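PDB 5N7Q: putative cathepsin d from Ixodes ricinus, which probably cleaves peptide bonds within proteins as a pepsin-like aspartic endopeptidase, and is captured here in its mature form with the inhibitor pepstatin A. Local coordinates for residues T234-E239 against P310-G315; F279-K284 against D316-P321. One frame throughout, in Å; residues are numbered along the deposited sequence.

How the contacts relate
Both contacts lie in the lobe that carries the predicted catalytic Asp227, the C-terminal half of the pepsin-like fold. Their centres are about 15 Å apart. Along the chain the order is 234-239, 279-284, 310-315, 316-321, so the two pairings interleave. Contact 1 joins strand 233-235 to strand 312-314 beside the active site. Helix 316-319 follows that strand at once and carries the chain into contact 2, where it packs against strand 277-281. Leu314 O lies 3.5 Å from Leu319 CD1 across this junction. Both contacts reach the same mixed sheet. The short run 312-321 therefore connects the wall of the catalytic cleft with the apolar interior behind it.

Contact 1 of 2, residues T234-E239 against P310-G315; sequences TGPPEE and PLWILG
Thr234 and Ile313 form an antiparallel hydrogen-bonded pair, with both side chains on the same face of the sheet. Thr234 N donates to Ile313 O at 2.9 Å, in the carbonyl plane and on a lone pair. The return bond, from Ile313 N to Thr234 O, is also 2.9 Å, but here the donor stands 43° above the carbonyl plane. Ile313 N has a second, weak bond to Thr234 OG1 at 3.3 Å. The hydroxyl sits between the backbone N and the carbonyl carbon of its own residue (chi1 78°), alongside Ile313 CB. From there it donates to a water at 2.7 Å, and that water donates in turn to Leu311 O. The hydroxyl is thus satisfied although Thr234 is buried.

The indole of Trp312 carries the apolar half. Pro236 CD lies over the face, 3.6 Å from the centroid of the five-membered ring. Gly235 CA approaches the same face, 4.0 Å from the centroid of the six-membered ring. Both are CH-pi contacts. Glu239 OE2 comes to the rim, in plane, 3.7 Å from Trp312 CZ2, with the carboxylate turned 74° to the indole. The same oxygen is hydrogen-bonded by Cys218 N, which fixes this end of the glutamate. Pro236 is the N-cap residue of helix 237-247, and Glu239 lies in its first turn.

Ile313 also packs on Asp227, a predicted catalytic residue, and on an apolar side chain of the bound inhibitor. Strand 312-314 runs between strand 233-235, antiparallel to it, and strand 222-226, parallel to it. This is the psi motif of pepsin-like proteases: the strand threads between the two that flank the catalytic loop, and Gly315 after Ile313-Leu314 completes the hydrophobic-hydrophobic-Gly sequence.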
ATOM      1  N   THR A 234      -3.690 -10.080   3.541  1.00  8.83           N
ATOM      2  CA  THR A 234      -5.081 -10.555   3.602  1.00  8.75           C
ATOM      3  C   THR A 234      -5.199 -11.754   2.709  1.00  9.23           C
ATOM      4  O   THR A 234      -4.445 -11.918   1.755  1.00  9.45           O
ATOM      5  CB  THR A 234      -6.143  -9.516   3.238  1.00  9.01           C
ATOM      6  OG1 THR A 234      -6.227  -9.363   1.811  1.00  9.57           O
ATOM      7  CG2 THR A 234      -5.815  -8.128   3.837  1.00  9.19           C
ATOM      8  N   GLY A 235      -6.153 -12.612   3.037  1.00  9.61           N
ATOM      9  CA  GLY A 235      -6.473 -13.747   2.192  1.00  9.77           C
ATOM     10  C   GLY A 235      -7.910 -14.200   2.304  1.00  9.90           C
ATOM     11  O   GLY A 235      -8.655 -13.706   3.145  1.00 10.96           O
ATOM     12  N   PRO A 236      -8.291 -15.177   1.470  1.00 10.53           N
ATOM     13  CA  PRO A 236      -9.610 -15.791   1.588  1.00 10.72           C
ATOM     14  C   PRO A 236      -9.833 -16.243   3.039  1.00 10.84           C
ATOM     15  O   PRO A 236      -8.974 -16.942   3.577  1.00 10.21           O
ATOM     16  CB  PRO A 236      -9.509 -17.000   0.638  1.00 11.17           C
ATOM     17  CG  PRO A 236      -8.490 -16.603  -0.373  1.00 11.28           C
ATOM     18  CD  PRO A 236      -7.472 -15.837   0.430  1.00 10.86           C
ATOM     19  N   PRO A 237     -10.951 -15.849   3.661  1.00 11.22           N
ATOM     20  CA  PRO A 237     -11.146 -16.158   5.091  1.00 11.44           C
ATOM     21  C   PRO A 237     -10.977 -17.614   5.490  1.00 11.79           C
ATOM     22  O   PRO A 237     -10.361 -17.909   6.499  1.00 12.52           O
ATOM     23  CB  PRO A 237     -12.560 -15.665   5.363  1.00 11.73           C
ATOM     24  CG  PRO A 237     -12.738 -14.540   4.426  1.00 12.39           C
ATOM     25  CD  PRO A 237     -11.965 -14.894   3.179  1.00 11.49           C
ATOM     26  N   GLU A 238     -11.468 -18.530   4.665  1.00 11.89           N
ATOM     27  CA  GLU A 238     -11.360 -19.947   5.001  1.00 12.74           C
ATOM     28  C   GLU A 238      -9.896 -20.389   5.142  1.00 12.39           C
ATOM     29  O   GLU A 238      -9.570 -21.132   6.056  1.00 13.21           O
ATOM     30  CB  GLU A 238     -12.112 -20.797   3.986  1.00 14.36           C
ATOM     31  CG  GLU A 238     -13.621 -20.657   4.106  1.00 16.12           C
ATOM     32  N   GLU A 239      -9.029 -19.920   4.253  1.00 11.35           N
ATOM     33  CA  GLU A 239      -7.620 -20.260   4.258  1.00 11.57           C
ATOM     34  C   GLU A 239      -6.872 -19.546   5.368  1.00 10.55           C
ATOM     35  O   GLU A 239      -6.053 -20.161   6.011  1.00 10.96           O
ATOM     36  CB  GLU A 239      -7.012 -19.972   2.886  1.00 13.70           C
ATOM     37  CG  GLU A 239      -7.627 -20.922   1.853  1.00 16.12           C
ATOM     38  CD  GLU A 239      -6.777 -21.198   0.631  1.00 18.01           C
ATOM     39  OE1 GLU A 239      -7.361 -21.576  -0.406  1.00 24.47           O
ATOM     40  OE2 GLU A 239      -5.553 -21.111   0.679  1.00 18.63           O
ATOM     41  N   PRO A 310     -11.734 -14.232  -5.163  1.00 24.05           N
ATOM     42  CA  PRO A 310     -10.814 -14.491  -4.068  1.00 21.09           C
ATOM     43  C   PRO A 310      -9.387 -14.159  -4.446  1.00 17.66           C
ATOM     44  O   PRO A 310      -8.915 -14.523  -5.529  1.00 16.19           O
ATOM     45  CB  PRO A 310     -10.948 -15.989  -3.801  1.00 23.57           C
ATOM     46  CG  PRO A 310     -12.196 -16.423  -4.469  1.00 25.27           C
ATOM     47  CD  PRO A 310     -12.508 -15.436  -5.536  1.00 25.07           C
ATOM     48  N   LEU A 311      -8.727 -13.413  -3.576  1.00 14.37           N
ATOM     49  CA  LEU A 311      -7.317 -13.169  -3.755  1.00 14.21           C
ATOM     50  C   LEU A 311      -6.670 -12.794  -2.450  1.00 12.59           C
ATOM     51  O   LEU A 311      -7.330 -12.558  -1.432  1.00 13.40           O
ATOM     52  CB  LEU A 311      -7.017 -12.136  -4.860  1.00 16.04           C
ATOM     53  CG  LEU A 311      -7.574 -10.726  -4.673  1.00 15.94           C
ATOM     54  CD1 LEU A 311      -6.715  -9.910  -3.727  1.00 16.16           C
ATOM     55  CD2 LEU A 311      -7.683  -9.962  -5.982  1.00 17.01           C
ATOM     56  N   TRP A 312      -5.357 -12.865  -2.476  1.00 10.59           N
ATOM     57  CA  TRP A 312      -4.533 -12.473  -1.350  1.00 10.32           C
ATOM     58  C   TRP A 312      -4.001 -11.087  -1.605  1.00 10.04           C
ATOM     59  O   TRP A 312      -3.531 -10.779  -2.715  1.00 11.09           O
ATOM     60  CB  TRP A 312      -3.333 -13.417  -1.208  1.00 10.81           C
ATOM     61  CG  TRP A 312      -3.706 -14.849  -0.866  1.00 11.17           C
ATOM     62  CD1 TRP A 312      -4.231 -15.785  -1.710  1.00 11.65           C
ATOM     63  CD2 TRP A 312      -3.544 -15.507   0.407  1.00 11.19           C
ATOM     64  NE1 TRP A 312      -4.405 -16.983  -1.051  1.00 12.23           N
ATOM     65  CE2 TRP A 312      -4.000 -16.839   0.251  1.00 11.55           C
ATOM     66  CE3 TRP A 312      -3.056 -15.099   1.657  1.00 11.67           C
ATOM     67  CZ2 TRP A 312      -3.997 -17.758   1.309  1.00 12.20           C
ATOM     68  CZ3 TRP A 312      -3.052 -16.015   2.698  1.00 12.56           C
ATOM     69  CH2 TRP A 312      -3.506 -17.333   2.507  1.00 12.29           C
ATOM     70  N   ILE A 313      -4.080 -10.228  -0.604  1.00  9.14           N
ATOM     71  CA  ILE A 313      -3.427  -8.921  -0.699  1.00  8.81           C
ATOM     72  C   ILE A 313      -2.099  -9.001   0.048  1.00  8.28           C
ATOM     73  O   ILE A 313      -2.080  -9.231   1.280  1.00  8.49           O
ATOM     74  CB  ILE A 313      -4.273  -7.777  -0.121  1.00  9.36           C
ATOM     75  CG1 ILE A 313      -5.632  -7.630  -0.848  1.00  9.55           C
ATOM     76  CG2 ILE A 313      -3.476  -6.477  -0.201  1.00  9.11           C
ATOM     77  CD1 ILE A 313      -6.563  -6.582  -0.244  1.00 10.14           C
ATOM     78  N   LEU A 314      -1.014  -8.845  -0.685  1.00  7.75           N
ATOM     79  CA  LEU A 314       0.331  -8.794  -0.122  1.00  7.91           C
ATOM     80  C   LEU A 314       0.635  -7.341   0.222  1.00  7.32           C
ATOM     81  O   LEU A 314       0.984  -6.546  -0.623  1.00  6.91           O
ATOM     82  CB  LEU A 314       1.333  -9.391  -1.109  1.00  8.53           C
ATOM     83  CG  LEU A 314       1.086 -10.842  -1.556  1.00  9.11           C
ATOM     84  CD1 LEU A 314       2.231 -11.361  -2.387  1.00  9.88           C
ATOM     85  CD2 LEU A 314       0.855 -11.732  -0.350  1.00  9.65           C
ATOM     86  N   GLY A 315       0.419  -6.990   1.480  1.00  6.98           N
ATOM     87  CA  GLY A 315       0.657  -5.656   2.006  1.00  7.12           C
ATOM     88  C   GLY A 315       2.035  -5.537   2.621  1.00  6.88           C
ATOM     89  O   GLY A 315       2.949  -6.285   2.262  1.00  7.08           O
TER
HETATM   90  O   HOH W   1      -8.004 -11.026   0.671  1.00 11.71           O

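Contact 2 of 2, residues F279-K284 against D316-P321; sequences FSLRSK and DVFLGP
Phe318 turns the edge of its ring to strand 277-281: Phe279 CB and Leu281 CD1 both lie near the ring plane, at its rim. Phe279 CB is 3.7 Å from Phe318 CZ, and the two aromatic side chains run at a slant to each other. The contact belongs to the apolar core of the C-terminal lobe of the pepsin-like fold, where the short helix 316-319 after the psi-motif strand packs against a strand of the lobe's sheet. Phe335 meets Phe318 edge-to-face, and Tyr322 meets Phe279 in the same way.

CG of Phe318 is anti to the backbone N (chi1 -167°), and the end of the side chain comes nearer the strand than the direction of its CB alone would suggest. Four of the five touching residues are buried, and the side chains meet by apolar packing alone.

Polar and backbone ties lie around it. Tyr322 OH is hydrogen-bonded to Ser280 O, so the strand is also tied to the start of strand 322-327. The side chain of Leu281 touches Ile233, as do those of Val317 and Phe318. The helix turn is closed by the bond from Gly320 N to Asp316 O, 3.0 Å long.

Leu281 points toward this helix, and both of its methyls touch Val317. CD1 meets Phe318 CD1 at 4.2 Å and Val317 CG1 at 4.3 Å. CD2 lies 3.9 Å from Val317 O and closes on the proline ring, 3.7 Å from Pro321 CG.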
ATOM      1  N   PHE A 279       9.304 -17.252  -1.299  1.00 11.14           N
ATOM      2  CA  PHE A 279       9.447 -15.991  -0.580  1.00 10.76           C
ATOM      3  C   PHE A 279       8.957 -16.251   0.857  1.00 10.59           C
ATOM      4  O   PHE A 279       7.757 -16.287   1.115  1.00 10.61           O
ATOM      5  CB  PHE A 279       8.636 -14.894  -1.292  1.00 10.68           C
ATOM      6  CG  PHE A 279       9.185 -14.561  -2.647  1.00 10.86           C
ATOM      7  CD1 PHE A 279      10.168 -13.606  -2.792  1.00 11.24           C
ATOM      8  CD2 PHE A 279       8.746 -15.260  -3.756  1.00 11.25           C
ATOM      9  CE1 PHE A 279      10.714 -13.345  -4.036  1.00 11.77           C
ATOM     10  CE2 PHE A 279       9.280 -15.004  -5.006  1.00 11.54           C
ATOM     11  CZ  PHE A 279      10.264 -14.037  -5.137  1.00 11.65           C
ATOM     12  N   SER A 280       9.921 -16.418   1.749  1.00 10.98           N
ATOM     13  CA  SER A 280       9.688 -16.813   3.149  1.00 12.00           C
ATOM     14  C   SER A 280       9.493 -15.585   4.040  1.00 11.08           C
ATOM     15  O   SER A 280      10.133 -14.550   3.854  1.00 11.01           O
ATOM     16  CB  SER A 280      10.890 -17.645   3.607  1.00 14.03           C
ATOM     17  OG  SER A 280      10.678 -18.190   4.900  1.00 19.99           O
ATOM     18  N   LEU A 281       8.585 -15.718   5.004  1.00  9.97           N
ATOM     19  CA  LEU A 281       8.374 -14.730   6.041  1.00  9.71           C
ATOM     20  C   LEU A 281       8.598 -15.418   7.385  1.00  9.47           C
ATOM     21  O   LEU A 281       7.940 -16.397   7.678  1.00 10.51           O
ATOM     22  CB  LEU A 281       6.934 -14.216   5.979  1.00  9.77           C
ATOM     23  CG  LEU A 281       6.546 -13.570   4.656  1.00 10.92           C
ATOM     24  CD1 LEU A 281       5.055 -13.329   4.639  1.00 11.45           C
ATOM     25  CD2 LEU A 281       7.270 -12.244   4.495  1.00 11.16           C
ATOM     26  N   ARG A 282       9.517 -14.880   8.176  1.00  9.20           N
ATOM     27  CA  ARG A 282       9.717 -15.313   9.562  1.00 10.40           C
ATOM     28  C   ARG A 282       8.651 -14.703  10.423  1.00 10.06           C
ATOM     29  O   ARG A 282       8.025 -13.690  10.049  1.00  9.96           O
ATOM     30  CB  ARG A 282      11.078 -14.813  10.043  1.00 11.72           C
ATOM     31  CG  ARG A 282      12.267 -15.318   9.230  1.00 13.16           C
ATOM     32  CD  ARG A 282      13.524 -14.472   9.474  1.00 15.47           C
ATOM     33  NE  ARG A 282      13.816 -14.307  10.884  1.00 15.98           N
ATOM     34  CZ  ARG A 282      14.422 -13.264  11.468  1.00 15.92           C
ATOM     35  NH1 ARG A 282      14.868 -12.216  10.772  1.00 15.70           N
ATOM     36  NH2 ARG A 282      14.576 -13.278  12.787  1.00 16.35           N
ATOM     37  N   SER A 283       8.464 -15.236  11.633  1.00 11.15           N
ATOM     38  CA  SER A 283       7.521 -14.618  12.557  1.00 11.71           C
ATOM     39  C   SER A 283       7.930 -13.177  12.858  1.00 11.50           C
ATOM     40  O   SER A 283       7.065 -12.313  13.064  1.00 11.14           O
ATOM     41  CB  SER A 283       7.362 -15.451  13.828  1.00 12.66           C
ATOM     42  OG  SER A 283       8.577 -15.465  14.531  1.00 13.60           O
ATOM     43  N   LYS A 284       9.234 -12.891  12.788  1.00 11.51           N
ATOM     44  CA  LYS A 284       9.695 -11.504  12.959  1.00 12.01           C
ATOM     45  C   LYS A 284       9.107 -10.588  11.879  1.00 11.09           C
ATOM     46  O   LYS A 284       8.796  -9.415  12.152  1.00 11.95           O
ATOM     47  CB  LYS A 284      11.222 -11.393  12.981  1.00 13.59           C
ATOM     48  CG  LYS A 284      11.729  -9.969  13.255  1.00 15.37           C
ATOM     49  CD  LYS A 284      13.170 -10.016  13.731  1.00 18.33           C
ATOM     50  CE  LYS A 284      13.724  -8.656  14.136  1.00 20.30           C
ATOM     51  NZ  LYS A 284      15.216  -8.691  14.167  1.00 21.92           N
ATOM     52  N   ASP A 316       2.183  -4.561   3.529  1.00  6.95           N
ATOM     53  CA  ASP A 316       3.490  -4.140   4.016  1.00  7.51           C
ATOM     54  C   ASP A 316       4.250  -5.270   4.721  1.00  7.64           C
ATOM     55  O   ASP A 316       5.476  -5.312   4.704  1.00  7.75           O
ATOM     56  CB  ASP A 316       3.373  -2.937   4.953  1.00  8.02           C
ATOM     57  CG  ASP A 316       2.672  -1.735   4.330  1.00  8.34           C
ATOM     58  OD1 ASP A 316       2.705  -1.602   3.068  1.00  8.37           O
ATOM     59  OD2 ASP A 316       2.097  -0.910   5.104  1.00  9.50           O
ATOM     60  N   VAL A 317       3.535  -6.203   5.340  1.00  7.59           N
ATOM     61  CA  VAL A 317       4.201  -7.385   5.925  1.00  7.77           C
ATOM     62  C   VAL A 317       5.093  -8.113   4.909  1.00  7.81           C
ATOM     63  O   VAL A 317       6.189  -8.573   5.247  1.00  7.35           O
ATOM     64  CB  VAL A 317       3.149  -8.346   6.532  1.00  8.09           C
ATOM     65  CG1 VAL A 317       3.691  -9.756   6.663  1.00  8.18           C
ATOM     66  CG2 VAL A 317       2.667  -7.796   7.850  1.00  9.01           C
ATOM     67  N   PHE A 318       4.624  -8.208   3.658  1.00  7.98           N
ATOM     68  CA  PHE A 318       5.385  -8.823   2.552  1.00  8.19           C
ATOM     69  C   PHE A 318       6.315  -7.853   1.847  1.00  8.30           C
ATOM     70  O   PHE A 318       7.472  -8.193   1.532  1.00  7.47           O
ATOM     71  CB  PHE A 318       4.425  -9.450   1.507  1.00  8.64           C
ATOM     72  CG  PHE A 318       5.087 -10.347   0.513  1.00  8.72           C
ATOM     73  CD1 PHE A 318       5.313 -11.682   0.809  1.00  9.06           C
ATOM     74  CD2 PHE A 318       5.500  -9.871  -0.716  1.00  8.78           C
ATOM     75  CE1 PHE A 318       5.922 -12.514  -0.099  1.00  9.05           C
ATOM     76  CE2 PHE A 318       6.138 -10.704  -1.620  1.00  8.91           C
ATOM     77  CZ  PHE A 318       6.330 -12.015  -1.337  1.00  9.03           C
ATOM     78  N   LEU A 319       5.833  -6.637   1.620  1.00  8.17           N
ATOM     79  CA  LEU A 319       6.539  -5.678   0.774  1.00  8.17           C
ATOM     80  C   LEU A 319       7.696  -5.004   1.503  1.00  8.39           C
ATOM     81  O   LEU A 319       8.503  -4.327   0.878  1.00  9.84           O
ATOM     82  CB  LEU A 319       5.526  -4.625   0.252  1.00  7.97           C
ATOM     83  CG  LEU A 319       4.367  -5.169  -0.594  1.00  8.18           C
ATOM     84  CD1 LEU A 319       3.354  -4.045  -0.834  1.00  8.74           C
ATOM     85  CD2 LEU A 319       4.860  -5.772  -1.887  1.00  8.82           C
ATOM     86  N   GLY A 320       7.804  -5.196   2.806  1.00  7.98           N
ATOM     87  CA  GLY A 320       9.010  -4.809   3.551  1.00  8.19           C
ATOM     88  C   GLY A 320      10.204  -5.712   3.312  1.00  8.34           C
ATOM     89  O   GLY A 320      11.279  -5.251   2.911  1.00  7.92           O
ATOM     90  N   PRO A 321      10.056  -7.019   3.582  1.00  7.99           N
ATOM     91  CA  PRO A 321      11.214  -7.923   3.371  1.00  7.85           C
ATOM     92  C   PRO A 321      11.544  -8.154   1.889  1.00  8.10           C
ATOM     93  O   PRO A 321      12.650  -8.609   1.575  1.00  8.23           O
ATOM     94  CB  PRO A 321      10.796  -9.233   4.092  1.00  8.11           C
ATOM     95  CG  PRO A 321       9.331  -9.123   4.282  1.00  8.24           C
ATOM     96  CD  PRO A 321       9.020  -7.661   4.414  1.00  8.03           C
TER